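Local coordinates for protein 3,4-dihydroxy-2-butanone 4-phosphate synthase (PDB 6MNZ) that probably converts D-ribulose 5-phosphate into formate and 3,4-dihydroxy-2-butanone 4-phosphate for riboflavin biosynthesis, with magnesium or manganese as cofactor, at residues D233-V239 with V289-G294; M200-V206 with G328-I333; V40-N46 with A101-A105; V56-R62 with I127-A132. One frame throughout, in Å; residues are numbered along the deposited sequence.

Contact 1: D233-V239 with V289-G294; sequences DIHLALV and VLVWIG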
loop_
_atom_site.group_PDB
_atom_site.type_symbol
_atom_site.label_atom_id
_atom_site.label_comp_id
_atom_site.label_asym_id
_atom_site.label_seq_id
_atom_site.Cartn_x
_atom_site.Cartn_y
_atom_site.Cartn_z
ATOM N N ASP A 233 1.046 -5.213 -11.672
ATOM C CA ASP A 233 0.107 -6.308 -11.867
ATOM C C ASP A 233 0.890 -7.596 -12.065
ATOM O O ASP A 233 2.011 -7.582 -12.578
ATOM C CB ASP A 233 -0.796 -6.042 -13.075
ATOM C CG ASP A 233 -0.023 -5.493 -14.260
ATOM O OD1 ASP A 233 0.991 -6.117 -14.644
ATOM O OD2 ASP A 233 -0.484 -4.504 -14.867
ATOM N N ILE A 234 0.285 -8.712 -11.672
ATOM C CA ILE A 234 0.426 -9.980 -12.378
ATOM C C ILE A 234 -0.969 -10.536 -12.648
ATOM O O ILE A 234 -1.776 -10.659 -11.719
ATOM C CB ILE A 234 1.291 -10.973 -11.579
ATOM C CG1 ILE A 234 1.469 -12.283 -12.347
ATOM C CG2 ILE A 234 0.703 -11.178 -10.201
ATOM C CD1 ILE A 234 2.517 -12.188 -13.431
ATOM N N HIS A 235 -1.320 -10.662 -13.924
ATOM C CA HIS A 235 -2.643 -11.114 -14.331
ATOM C C HIS A 235 -2.646 -12.613 -14.602
ATOM O O HIS A 235 -1.690 -13.165 -15.154
ATOM C CB HIS A 235 -3.116 -10.369 -15.580
ATOM C CG HIS A 235 -2.959 -8.884 -15.492
ATOM N ND1 HIS A 235 -3.946 -8.061 -14.996
ATOM C CD2 HIS A 235 -1.985 -8.064 -15.952
ATOM C CE1 HIS A 235 -3.511 -6.814 -14.994
ATOM N NE2 HIS A 235 -2.354 -6.780 -15.630
ATOM N N LEU A 236 -3.778 -13.249 -14.309
ATOM C CA LEU A 236 -3.932 -14.686 -14.477
ATOM C C LEU A 236 -5.055 -14.992 -15.459
ATOM O O LEU A 236 -5.965 -14.184 -15.670
ATOM C CB LEU A 236 -4.221 -15.371 -13.138
ATOM C CG LEU A 236 -3.139 -15.201 -12.072
ATOM C CD1 LEU A 236 -3.642 -15.703 -10.738
ATOM C CD2 LEU A 236 -1.872 -15.928 -12.475
ATOM N N ALA A 237 -5.023 -16.212 -15.994
ATOM C CA ALA A 237 -6.122 -16.729 -16.809
ATOM C C ALA A 237 -6.239 -18.225 -16.554
ATOM O O ALA A 237 -5.273 -18.963 -16.767
ATOM C CB ALA A 237 -5.891 -16.440 -18.289
ATOM N N LEU A 238 -7.322 -18.622 -15.889
ATOM C CA LEU A 238 -7.644 -20.028 -15.681
ATOM C C LEU A 238 -8.422 -20.558 -16.880
ATOM O O LEU A 238 -9.493 -20.037 -17.210
ATOM C CB LEU A 238 -8.452 -20.207 -14.397
ATOM C CG LEU A 238 -7.646 -20.169 -13.097
ATOM C CD1 LEU A 238 -7.162 -18.759 -12.810
ATOM C CD2 LEU A 238 -8.477 -20.698 -11.938
ATOM N N VAL A 239 -7.848 -21.542 -17.571
ATOM C CA VAL A 239 -8.421 -22.095 -18.792
ATOM C C VAL A 239 -8.788 -23.552 -18.545
ATOM O O VAL A 239 -8.062 -24.278 -17.857
ATOM C CB VAL A 239 -7.447 -21.978 -19.983
ATOM C CG1 VAL A 239 -8.085 -22.529 -21.248
ATOM C CG2 VAL A 239 -7.029 -20.532 -20.179
ATOM N N VAL A 289 -12.752 -19.515 -19.994
ATOM C CA VAL A 289 -11.626 -18.823 -19.378
ATOM C C VAL A 289 -12.149 -17.900 -18.283
ATOM O O VAL A 289 -13.003 -17.052 -18.534
ATOM C CB VAL A 289 -10.809 -18.035 -20.421
ATOM C CG1 VAL A 289 -9.639 -17.323 -19.754
ATOM C CG2 VAL A 289 -10.313 -18.960 -21.524
ATOM N N LEU A 290 -11.585 -18.019 -17.086
ATOM C CA LEU A 290 -11.665 -16.969 -16.078
ATOM C C LEU A 290 -10.413 -16.109 -16.173
ATOM O O LEU A 290 -9.294 -16.628 -16.111
ATOM C CB LEU A 290 -11.807 -17.558 -14.676
ATOM C CG LEU A 290 -12.077 -16.539 -13.568
ATOM C CD1 LEU A 290 -13.049 -17.105 -12.547
ATOM C CD2 LEU A 290 -10.781 -16.107 -12.895
ATOM N N VAL A 291 -10.602 -14.817 -16.408
ATOM C CA VAL A 291 -9.519 -13.854 -16.303
ATOM C C VAL A 291 -9.518 -13.255 -14.904
ATOM O O VAL A 291 -10.557 -13.128 -14.251
ATOM C CB VAL A 291 -9.635 -12.757 -17.379
ATOM C CG1 VAL A 291 -8.332 -11.985 -17.492
ATOM C CG2 VAL A 291 -10.016 -13.373 -18.716
ATOM N N TRP A 292 -8.353 -12.755 -14.498
ATOM C CA TRP A 292 -8.183 -12.116 -13.198
ATOM C C TRP A 292 -7.258 -10.924 -13.375
ATOM O O TRP A 292 -6.120 -11.084 -13.829
ATOM C CB TRP A 292 -7.610 -13.092 -12.166
ATOM C CG TRP A 292 -7.382 -12.474 -10.818
ATOM C CD1 TRP A 292 -6.268 -11.807 -10.403
ATOM C CD2 TRP A 292 -8.236 -12.579 -9.671
ATOM N NE1 TRP A 292 -6.394 -11.451 -9.083
ATOM C CE2 TRP A 292 -7.588 -11.923 -8.606
ATOM C CE3 TRP A 292 -9.510 -13.114 -9.458
ATOM C CZ2 TRP A 292 -8.208 -11.707 -7.376
ATOM C CZ3 TRP A 292 -10.101 -12.945 -8.217
ATOM C CH2 TRP A 292 -9.466 -12.216 -7.206
ATOM N N ILE A 293 -7.743 -9.739 -13.022
ATOM C CA ILE A 293 -6.930 -8.531 -13.093
ATOM C C ILE A 293 -6.043 -8.471 -11.858
ATOM O O ILE A 293 -6.541 -8.454 -10.726
ATOM C CB ILE A 293 -7.800 -7.267 -13.194
ATOM C CG1 ILE A 293 -9.035 -7.469 -14.074
ATOM C CG2 ILE A 293 -6.966 -6.114 -13.746
ATOM C CD1 ILE A 293 -10.258 -6.669 -13.604
ATOM N N GLY A 294 -4.750 -8.256 -12.075
ATOM C CA GLY A 294 -3.876 -7.906 -10.974
ATOM C C GLY A 294 -4.204 -6.527 -10.429
ATOM O O GLY A 294 -4.463 -5.583 -11.177
#
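H235 swings its CG opposite the carbonyl carbon and beside its own N (chi1 -49°), which carries the imidazole over to the end of the partner strand, where CE1 lies 3.7 Å from I293 CG2. W292 O and I293 CA meet the edge of this ring near its plane. At the other end V289, with CG1 trans to its N (chi1 -180°), splits its two methyls between neighbours: CG1 reaches A237 CB at 4.1 Å, and CG2 lies 3.9 Å from V239 CG2, the two valines side by side and pointing the same way. Between these ends the strands 235-239 and 290-292 form an antiparallel ladder. L236 and W292 make one hydrogen-bonded pair, with L236 N to W292 O at 3.2 Å on a lone pair of the carbonyl and W292 N to L236 O at 3.0 Å. L238 and L290 make the next, with L238 N to L290 O at 2.8 Å. A237 and V291 sit between them as a non-hydrogen-bonded pair. L236, L238, L290 and W292 share one sheet face, which the second subunit packs against; W292 NE1 bonds D300 OD1 of that subunit. On the other face, A237 and V291 meet I333 of helix 320-336, while strand 220-228 pairs with the far edge of 235-239.

Contact 2: M200-V206 with G328-I333; sequences MTNEQTV and GVGAQI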
loop_
_atom_site.group_PDB
_atom_site.type_symbol
_atom_site.label_atom_id
_atom_site.label_comp_id
_atom_site.label_asym_id
_atom_site.label_seq_id
_atom_site.Cartn_x
_atom_site.Cartn_y
_atom_site.Cartn_z
ATOM N N MET A 200 -5.102 0.293 -25.854
ATOM C CA MET A 200 -5.428 -1.121 -25.731
ATOM C C MET A 200 -5.729 -1.762 -27.080
ATOM O O MET A 200 -5.568 -2.978 -27.222
ATOM C CB MET A 200 -6.618 -1.306 -24.791
ATOM C CG MET A 200 -6.352 -0.874 -23.359
ATOM S SD MET A 200 -4.992 -1.765 -22.576
ATOM C CE MET A 200 -5.545 -1.803 -20.871
ATOM N N THR A 201 -6.105 -0.970 -28.085
ATOM C CA THR A 201 -6.504 -1.529 -29.369
ATOM C C THR A 201 -5.360 -1.575 -30.371
ATOM O O THR A 201 -5.422 -2.349 -31.332
ATOM C CB THR A 201 -7.659 -0.721 -29.971
ATOM O OG1 THR A 201 -7.229 0.625 -30.216
ATOM C CG2 THR A 201 -8.856 -0.709 -29.031
ATOM N N ASN A 202 -4.359 -0.704 -30.218
ATOM C CA ASN A 202 -3.309 -0.542 -31.217
ATOM C C ASN A 202 -1.925 -0.834 -30.646
ATOM O O ASN A 202 -0.916 -0.490 -31.270
ATOM C CB ASN A 202 -3.351 0.869 -31.805
ATOM C CG ASN A 202 -4.676 1.179 -32.472
ATOM O OD1 ASN A 202 -5.523 1.868 -31.903
ATOM N ND2 ASN A 202 -4.829 0.734 -33.714
ATOM N N GLU A 203 -1.856 -1.473 -29.480
ATOM C CA GLU A 203 -0.589 -1.845 -28.866
ATOM C C GLU A 203 -0.736 -3.201 -28.193
ATOM O O GLU A 203 -1.748 -3.471 -27.538
ATOM C CB GLU A 203 -0.136 -0.800 -27.835
ATOM C CG GLU A 203 -0.078 0.633 -28.357
ATOM C CD GLU A 203 0.232 1.644 -27.260
ATOM O OE1 GLU A 203 0.445 1.221 -26.103
ATOM O OE2 GLU A 203 0.183 2.862 -27.535
ATOM N N GLN A 204 0.306 -4.023 -28.294
ATOM C CA GLN A 204 0.406 -5.240 -27.491
ATOM C C GLN A 204 0.930 -4.859 -26.113
ATOM O O GLN A 204 2.122 -4.617 -25.919
ATOM C CB GLN A 204 1.305 -6.268 -28.166
ATOM C CG GLN A 204 1.168 -7.664 -27.585
ATOM C CD GLN A 204 2.344 -8.559 -27.921
ATOM O OE1 GLN A 204 3.498 -8.157 -27.773
ATOM N NE2 GLN A 204 2.058 -9.826 -28.191
ATOM N N THR A 205 -0.001 -4.655 -25.185
ATOM C CA THR A 205 0.335 -4.156 -23.860
ATOM C C THR A 205 0.574 -5.267 -22.847
ATOM O O THR A 205 1.267 -5.034 -21.852
ATOM C CB THR A 205 -0.776 -3.232 -23.354
ATOM O OG1 THR A 205 -1.245 -2.413 -24.433
ATOM C CG2 THR A 205 -0.263 -2.339 -22.239
ATOM N N VAL A 206 0.102 -6.483 -23.114
ATOM C CA VAL A 206 0.142 -7.571 -22.145
ATOM C C VAL A 206 1.012 -8.687 -22.707
ATOM O O VAL A 206 1.039 -8.910 -23.922
ATOM C CB VAL A 206 -1.274 -8.095 -21.822
ATOM C CG1 VAL A 206 -1.196 -9.318 -20.918
ATOM C CG2 VAL A 206 -2.119 -6.996 -21.181
ATOM N N GLY A 328 -9.556 -4.149 -21.540
ATOM C CA GLY A 328 -8.418 -4.155 -22.444
ATOM C C GLY A 328 -7.357 -5.164 -22.047
ATOM O O GLY A 328 -6.823 -5.882 -22.897
ATOM N N VAL A 329 -7.044 -5.244 -20.752
ATOM C CA VAL A 329 -6.173 -6.310 -20.267
ATOM C C VAL A 329 -6.849 -7.661 -20.452
ATOM O O VAL A 329 -6.279 -8.581 -21.050
ATOM C CB VAL A 329 -5.792 -6.066 -18.795
ATOM C CG1 VAL A 329 -5.064 -7.276 -18.214
ATOM C CG2 VAL A 329 -4.930 -4.822 -18.674
ATOM N N GLY A 330 -8.119 -7.757 -20.062
ATOM C CA GLY A 330 -8.842 -9.005 -20.225
ATOM C C GLY A 330 -8.996 -9.422 -21.673
ATOM O O GLY A 330 -8.981 -10.616 -21.980
ATOM N N ALA A 331 -9.015 -8.455 -22.592
ATOM C CA ALA A 331 -9.230 -8.774 -23.997
ATOM C C ALA A 331 -7.946 -9.249 -24.666
ATOM O O ALA A 331 -7.971 -10.201 -25.455
ATOM C CB ALA A 331 -9.795 -7.559 -24.734
ATOM N N GLN A 332 -6.807 -8.652 -24.307
ATOM C CA GLN A 332 -5.534 -9.106 -24.854
ATOM C C GLN A 332 -5.162 -10.487 -24.332
ATOM O O GLN A 332 -4.603 -11.298 -25.079
ATOM C CB GLN A 332 -4.433 -8.101 -24.522
ATOM C CG GLN A 332 -4.633 -6.735 -25.157
ATOM C CD GLN A 332 -3.551 -5.741 -24.767
ATOM O OE1 GLN A 332 -2.389 -6.110 -24.587
ATOM N NE2 GLN A 332 -3.937 -4.482 -24.595
ATOM N N ILE A 333 -5.584 -10.819 -23.111
ATOM C CA ILE A 333 -5.410 -12.177 -22.606
ATOM C C ILE A 333 -6.223 -13.157 -23.444
ATOM O O ILE A 333 -5.749 -14.244 -23.796
ATOM C CB ILE A 333 -5.798 -12.247 -21.118
ATOM C CG1 ILE A 333 -4.743 -11.529 -20.270
ATOM C CG2 ILE A 333 -5.963 -13.695 -20.675
ATOM C CD1 ILE A 333 -5.087 -11.433 -18.795
#
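Q332 sends its amide from helix 320-336 to the loop 203-205 and the first residue of strand 206-215, and the hydrogen bonds across the contact gather on that one group. Its OE1 receives two backbone N-H groups: T205 N at 2.9 Å, bent to 134° at the hydrogen and tilted from the carbonyl plane, and V206 N at the same 2.9 Å in a weak bond. With CG beside the backbone N (chi1 -64°) and the chain extended beyond it, the glutamine reaches two successive amides and holds the chain where the loop becomes strand 206-215. M200 crosses this side chain at about a right angle, bringing SD to 3.5 Å from Q332 NE2. T205 OG1 folds back toward E203 O in a weak bond of its own. Apolar contacts come from M200 and V206. M200 bends at chi2 and chi3; its CG passes 4.0 Å from CA of G328, a residue without a side chain, and its CE reaches V329 CG2 at 3.8 Å. V206 uses both branches, CG2 against V329 CG1 and CG1 against I333 CG1, each at 4.2 Å. The contact thus ties the end of helix 192-202 and the following loop to the helix of the C-terminal GTP cyclohydrolase II-like region. Strand 220-228 adds E228 beside M200, T205 and V329, and H235 of strand 235-239 touches V329 and I333.

Contact 3: V40-N46 with A101-A105; sequences VRPEDIN and AAERA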
loop_
_atom_site.group_PDB
_atom_site.type_symbol
_atom_site.label_atom_id
_atom_site.label_comp_id
_atom_site.label_asym_id
_atom_site.label_seq_id
_atom_site.Cartn_x
_atom_site.Cartn_y
_atom_site.Cartn_z
ATOM N N VAL A 40 6.528 23.538 -27.439
ATOM C CA VAL A 40 5.909 24.635 -26.703
ATOM C C VAL A 40 6.676 25.924 -26.964
ATOM O O VAL A 40 7.914 25.950 -26.942
ATOM C CB VAL A 40 5.849 24.316 -25.201
ATOM C CG1 VAL A 40 7.219 24.462 -24.560
ATOM C CG2 VAL A 40 4.831 25.218 -24.512
ATOM N N ARG A 41 5.942 27.013 -27.138
ATOM C CA ARG A 41 6.491 28.305 -27.519
ATOM C C ARG A 41 5.943 29.377 -26.593
ATOM O O ARG A 41 4.953 29.150 -25.890
ATOM C CB ARG A 41 6.147 28.647 -28.977
ATOM C CG ARG A 41 6.520 27.554 -29.970
ATOM C CD ARG A 41 5.863 27.773 -31.322
ATOM N NE ARG A 41 4.410 27.873 -31.220
ATOM C CZ ARG A 41 3.598 28.082 -32.251
ATOM N NH1 ARG A 41 4.059 27.988 -33.490
ATOM N NH2 ARG A 41 2.299 28.256 -32.045
ATOM N N PRO A 42 6.667 30.492 -26.438
ATOM C CA PRO A 42 6.183 31.573 -25.568
ATOM C C PRO A 42 4.693 31.839 -25.707
ATOM O O PRO A 42 3.968 31.853 -24.707
ATOM C CB PRO A 42 7.010 32.781 -26.026
ATOM C CG PRO A 42 8.306 32.183 -26.496
ATOM C CD PRO A 42 8.008 30.779 -26.986
ATOM N N GLU A 43 4.216 32.019 -26.939
ATOM C CA GLU A 43 2.808 32.336 -27.144
ATOM C C GLU A 43 1.893 31.184 -26.754
ATOM O O GLU A 43 0.716 31.419 -26.461
ATOM C CB GLU A 43 2.554 32.719 -28.603
ATOM C CG GLU A 43 2.315 34.208 -28.833
ATOM C CD GLU A 43 1.210 34.774 -27.957
ATOM O OE1 GLU A 43 1.520 35.620 -27.092
ATOM O OE2 GLU A 43 0.069 34.268 -28.031
ATOM N N ASP A 44 2.423 29.964 -26.646
ATOM C CA ASP A 44 1.609 28.847 -26.180
ATOM C C ASP A 44 1.372 28.928 -24.677
ATOM O O ASP A 44 0.231 28.803 -24.217
ATOM C CB ASP A 44 2.276 27.522 -26.549
ATOM C CG ASP A 44 2.262 27.261 -28.041
ATOM O OD1 ASP A 44 1.162 27.078 -28.601
ATOM O OD2 ASP A 44 3.355 27.165 -28.639
ATOM N N ILE A 45 2.415 29.241 -23.906
ATOM C CA ILE A 45 2.238 29.448 -22.472
ATOM C C ILE A 45 1.304 30.623 -22.219
ATOM O O ILE A 45 0.455 30.581 -21.321
ATOM C CB ILE A 45 3.602 29.656 -21.787
ATOM C CG1 ILE A 45 4.555 28.504 -22.115
ATOM C CG2 ILE A 45 3.426 29.785 -20.281
ATOM C CD1 ILE A 45 4.015 27.131 -21.766
ATOM N N ASN A 46 1.414 31.676 -23.034
ATOM C CA ASN A 46 0.593 32.862 -22.815
ATOM C C ASN A 46 -0.879 32.574 -23.081
ATOM O O ASN A 46 -1.753 33.068 -22.360
ATOM C CB ASN A 46 1.078 34.010 -23.699
ATOM C CG ASN A 46 0.303 35.291 -23.462
ATOM O OD1 ASN A 46 -0.281 35.856 -24.386
ATOM N ND2 ASN A 46 0.281 35.751 -22.215
ATOM N N ALA A 101 5.966 34.527 -19.892
ATOM C CA ALA A 101 5.526 33.479 -20.807
ATOM C C ALA A 101 6.711 32.860 -21.537
ATOM O O ALA A 101 6.863 31.634 -21.571
ATOM C CB ALA A 101 4.515 34.046 -21.803
ATOM N N ALA A 102 7.602 33.700 -22.065
ATOM C CA ALA A 102 8.794 33.189 -22.733
ATOM C C ALA A 102 9.668 32.398 -21.769
ATOM O O ALA A 102 10.261 31.381 -22.148
ATOM C CB ALA A 102 9.583 34.345 -23.350
ATOM N N GLU A 103 9.917 32.957 -20.582
ATOM C CA GLU A 103 10.868 32.343 -19.661
ATOM C C GLU A 103 10.371 30.986 -19.178
ATOM O O GLU A 103 11.124 30.005 -19.193
ATOM C CB GLU A 103 11.123 33.273 -18.475
ATOM C CG GLU A 103 12.000 34.470 -18.807
ATOM C CD GLU A 103 12.525 35.183 -17.570
ATOM O OE1 GLU A 103 12.897 36.371 -17.686
ATOM O OE2 GLU A 103 12.749 34.510 -16.540
ATOM N N ARG A 104 9.074 30.877 -18.890
ATOM C CA ARG A 104 8.490 29.577 -18.586
ATOM C C ARG A 104 8.667 28.612 -19.751
ATOM O O ARG A 104 9.160 27.491 -19.576
ATOM C CB ARG A 104 7.009 29.739 -18.246
ATOM C CG ARG A 104 6.740 30.049 -16.786
ATOM C CD ARG A 104 5.255 30.014 -16.480
ATOM N NE ARG A 104 4.739 31.331 -16.126
ATOM C CZ ARG A 104 3.454 31.598 -15.930
ATOM N NH1 ARG A 104 2.556 30.628 -16.018
ATOM N NH2 ARG A 104 3.069 32.830 -15.629
ATOM N N ALA A 105 8.251 29.026 -20.950
ATOM C CA ALA A 105 8.524 28.241 -22.148
ATOM C C ALA A 105 9.995 27.847 -22.220
ATOM O O ALA A 105 10.327 26.663 -22.341
ATOM C CB ALA A 105 8.114 29.030 -23.392
#
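The carbonyl of R41, whose C lies 3.9 Å from A105 CB, has its O held by two backbone donors: D44 N at 2.8 Å and I45 N at 3.2 Å. Both bonds belong to the first turn of helix 42-52, for which R41 is the N-cap residue. D44 reinforces this start, its OD2 taking R41 NE at 2.9 Å on the syn side, tilted out of the carboxylate plane, a salt bridge, as well as a weak bond from R41 N. Across the contact the short helical segments 42-46 and 101-105 cross at 110°, 7.7 Å apart at their closest. P42 lays its ring on helix 101-112: CB is 3.8 Å from A102 CA, and CD faces the methyl of A105. I45 turns CG1 beside its own N (chi1 -54°), which brings that branch to A105 CB at 3.8 Å, while CG2 meets R104 CB at 4.1 Å. A101 CB rests against both P42 O and N46 CB. The R104 guanidinium finds its polar partner outside the contact, NH2 bonding I99 O, and V161 of strand 160-164 touches V40 and I45 from the sheet. No hydrogen bond links the two segments. Alanines at 101, 102 and 105 let the backbones come close, so the helices meet through proline, isoleucine and methyl groups, while the charges of R41 and D44 are probably balanced in part by their own salt bridge.

Contact 4: V56-R62 with I127-A132; sequences VCLTLSR and IFPLMA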
loop_
_atom_site.group_PDB
_atom_site.type_symbol
_atom_site.label_atom_id
_atom_site.label_comp_id
_atom_site.label_asym_id
_atom_site.label_seq_id
_atom_site.Cartn_x
_atom_site.Cartn_y
_atom_site.Cartn_z
ATOM N N VAL A 56 -0.030 25.964 -15.220
ATOM C CA VAL A 56 0.789 25.403 -16.287
ATOM C C VAL A 56 1.752 24.385 -15.692
ATOM O O VAL A 56 2.580 24.719 -14.837
ATOM C CB VAL A 56 1.542 26.508 -17.037
ATOM C CG1 VAL A 56 2.566 25.907 -17.988
ATOM C CG2 VAL A 56 0.558 27.391 -17.789
ATOM N N CYS A 57 1.691 23.154 -16.190
ATOM C CA CYS A 57 2.502 22.058 -15.686
ATOM C C CYS A 57 3.155 21.342 -16.860
ATOM O O CYS A 57 2.847 21.619 -18.022
ATOM C CB CYS A 57 1.660 21.083 -14.855
ATOM S SG CYS A 57 1.020 21.800 -13.322
ATOM N N LEU A 58 4.214 20.594 -16.549
ATOM C CA LEU A 58 5.069 19.961 -17.554
ATOM C C LEU A 58 5.175 18.476 -17.215
ATOM O O LEU A 58 5.852 18.103 -16.254
ATOM C CB LEU A 58 6.447 20.613 -17.604
ATOM C CG LEU A 58 7.484 19.810 -18.392
ATOM C CD1 LEU A 58 7.005 19.560 -19.808
ATOM C CD2 LEU A 58 8.849 20.482 -18.379
ATOM N N THR A 59 4.405 17.649 -17.911
ATOM C CA THR A 59 4.415 16.218 -17.643
ATOM C C THR A 59 5.718 15.598 -18.139
ATOM O O THR A 59 6.200 15.937 -19.223
ATOM C CB THR A 59 3.214 15.558 -18.316
ATOM O OG1 THR A 59 3.340 15.669 -19.739
ATOM C CG2 THR A 59 1.923 16.237 -17.871
ATOM N N LEU A 60 6.386 14.854 -17.255
ATOM C CA LEU A 60 7.625 14.160 -17.574
ATOM C C LEU A 60 7.469 12.674 -17.284
ATOM O O LEU A 60 6.857 12.284 -16.283
ATOM C CB LEU A 60 8.822 14.690 -16.765
ATOM C CG LEU A 60 9.488 15.992 -17.207
ATOM C CD1 LEU A 60 8.494 17.091 -17.090
ATOM C CD2 LEU A 60 10.725 16.338 -16.367
ATOM N N SER A 61 8.293 11.891 -17.971
ATOM C CA SER A 61 8.488 10.497 -17.616
ATOM C C SER A 61 9.425 10.366 -16.419
ATOM O O SER A 61 10.249 11.241 -16.137
ATOM C CB SER A 61 9.051 9.721 -18.806
ATOM O OG SER A 61 10.389 10.103 -19.069
ATOM N N ARG A 62 9.346 9.205 -15.764
ATOM C CA ARG A 62 10.254 8.904 -14.663
ATOM C C ARG A 62 11.696 8.815 -15.140
ATOM O O ARG A 62 12.608 9.333 -14.485
ATOM C CB ARG A 62 9.833 7.599 -13.989
ATOM C CG ARG A 62 8.528 7.705 -13.223
ATOM C CD ARG A 62 8.170 6.397 -12.532
ATOM N NE ARG A 62 9.220 5.947 -11.623
ATOM C CZ ARG A 62 9.046 5.039 -10.667
ATOM N NH1 ARG A 62 7.832 4.570 -10.402
ATOM N NH2 ARG A 62 10.070 4.678 -9.903
ATOM N N ILE A 127 7.874 26.642 -13.192
ATOM C CA ILE A 127 7.278 25.543 -13.940
ATOM C C ILE A 127 7.170 24.345 -13.010
ATOM O O ILE A 127 8.037 24.133 -12.154
ATOM C CB ILE A 127 8.111 25.197 -15.191
ATOM C CG1 ILE A 127 7.920 26.265 -16.275
ATOM C CG2 ILE A 127 7.750 23.812 -15.723
ATOM C CD1 ILE A 127 6.495 26.408 -16.771
ATOM N N PHE A 128 6.080 23.591 -13.148
ATOM C CA PHE A 128 5.665 22.601 -12.154
ATOM C C PHE A 128 5.608 21.238 -12.826
ATOM O O PHE A 128 4.554 20.833 -13.342
ATOM C CB PHE A 128 4.314 22.970 -11.548
ATOM C CG PHE A 128 4.323 24.273 -10.816
ATOM C CD1 PHE A 128 4.791 24.335 -9.515
ATOM C CD2 PHE A 128 4.118 25.458 -11.502
ATOM C CE1 PHE A 128 4.945 25.543 -8.876
ATOM C CE2 PHE A 128 4.248 26.671 -10.862
ATOM C CZ PHE A 128 4.633 26.712 -9.538
ATOM N N PRO A 129 6.727 20.519 -12.897
ATOM C CA PRO A 129 6.721 19.235 -13.604
ATOM C C PRO A 129 5.935 18.189 -12.834
ATOM O O PRO A 129 5.793 18.257 -11.611
ATOM C CB PRO A 129 8.207 18.862 -13.694
ATOM C CG PRO A 129 8.960 20.132 -13.409
ATOM C CD PRO A 129 8.084 20.908 -12.474
ATOM N N LEU A 130 5.386 17.234 -13.580
ATOM C CA LEU A 130 4.597 16.149 -13.015
ATOM C C LEU A 130 5.135 14.824 -13.531
ATOM O O LEU A 130 5.419 14.688 -14.725
ATOM C CB LEU A 130 3.117 16.299 -13.375
ATOM C CG LEU A 130 2.517 17.679 -13.103
ATOM C CD1 LEU A 130 1.091 17.760 -13.619
ATOM C CD2 LEU A 130 2.562 17.984 -11.620
ATOM N N MET A 131 5.360 13.887 -12.615
ATOM C CA MET A 131 5.956 12.595 -12.938
ATOM C C MET A 131 4.836 11.595 -13.198
ATOM O O MET A 131 4.119 11.198 -12.273
ATOM C CB MET A 131 6.857 12.130 -11.798
ATOM C CG MET A 131 7.826 11.021 -12.162
ATOM S SD MET A 131 8.801 10.463 -10.746
ATOM C CE MET A 131 7.666 9.295 -9.996
ATOM N N ALA A 132 4.688 11.183 -14.454
ATOM C CA ALA A 132 3.759 10.117 -14.794
ATOM C C ALA A 132 4.257 8.778 -14.257
ATOM O O ALA A 132 5.440 8.597 -13.957
ATOM C CB ALA A 132 3.564 10.044 -16.308
HETATM O O HOH W 1 6.523 8.101 -16.153
#
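Strands 57-60 and 127-131 are a parallel pair in the mixed sheet of the α+β DHBP synthase fold, with helix 101-112 in the connection between them. The hydrogen bonds form a parallel ladder. L58 uses both its polar backbone atoms, N to F128 O at 3.2 Å and O from L130 N at 2.9 Å, each donor standing above the carbonyl plane it meets. L60 follows two residues on, with bonds nearly along the C=O axis: its N bonds L130 O at 2.7 Å, almost straight at 178°, and its O accepts A132 N at 3.0 Å. A further oxygen, V56 O, meets the F128 ring at its edge. The apolar contacts divide between the two faces. C57 and L130 share one, L130 CD1 touching C57 CB at 3.6 Å, with T59 beside them bonding S160 OG through OG1 on the neighbouring strand. L58, L60 and P129 occupy the other, which helix 101-112 covers at L58 through I108 and A111. At the end of the strand M131, bent at chi3 (84°), crosses the aliphatic part of R62 at a slant, CG 3.6 Å from R62 CG. L60 and P129 run side by side, with L60 CD1 3.8 Å from P129 CB.

The four contacts form two touching pairs on opposite sides of the chain's centre. Contacts 1 and 2 touch where the strands of contact 1 pack on helix 320-336, V329 CG1 lying 3.5 Å from H235 ND1. Contacts 3 and 4 interlock along the chain, R104 CG lying 3.6 Å from I127 CD1. Contact 4 borders the predicted substrate site: the side chains of L130 and T144 are about 3 Å apart, those of C57 and E164, predicted to be essential, about 5 Å, and that of L130 is about 5 Å from a bound sulfate, probably from the crystallisation liquor. The M200 side chain is about 10 Å from that of A141, a predicted substrate-binding residue.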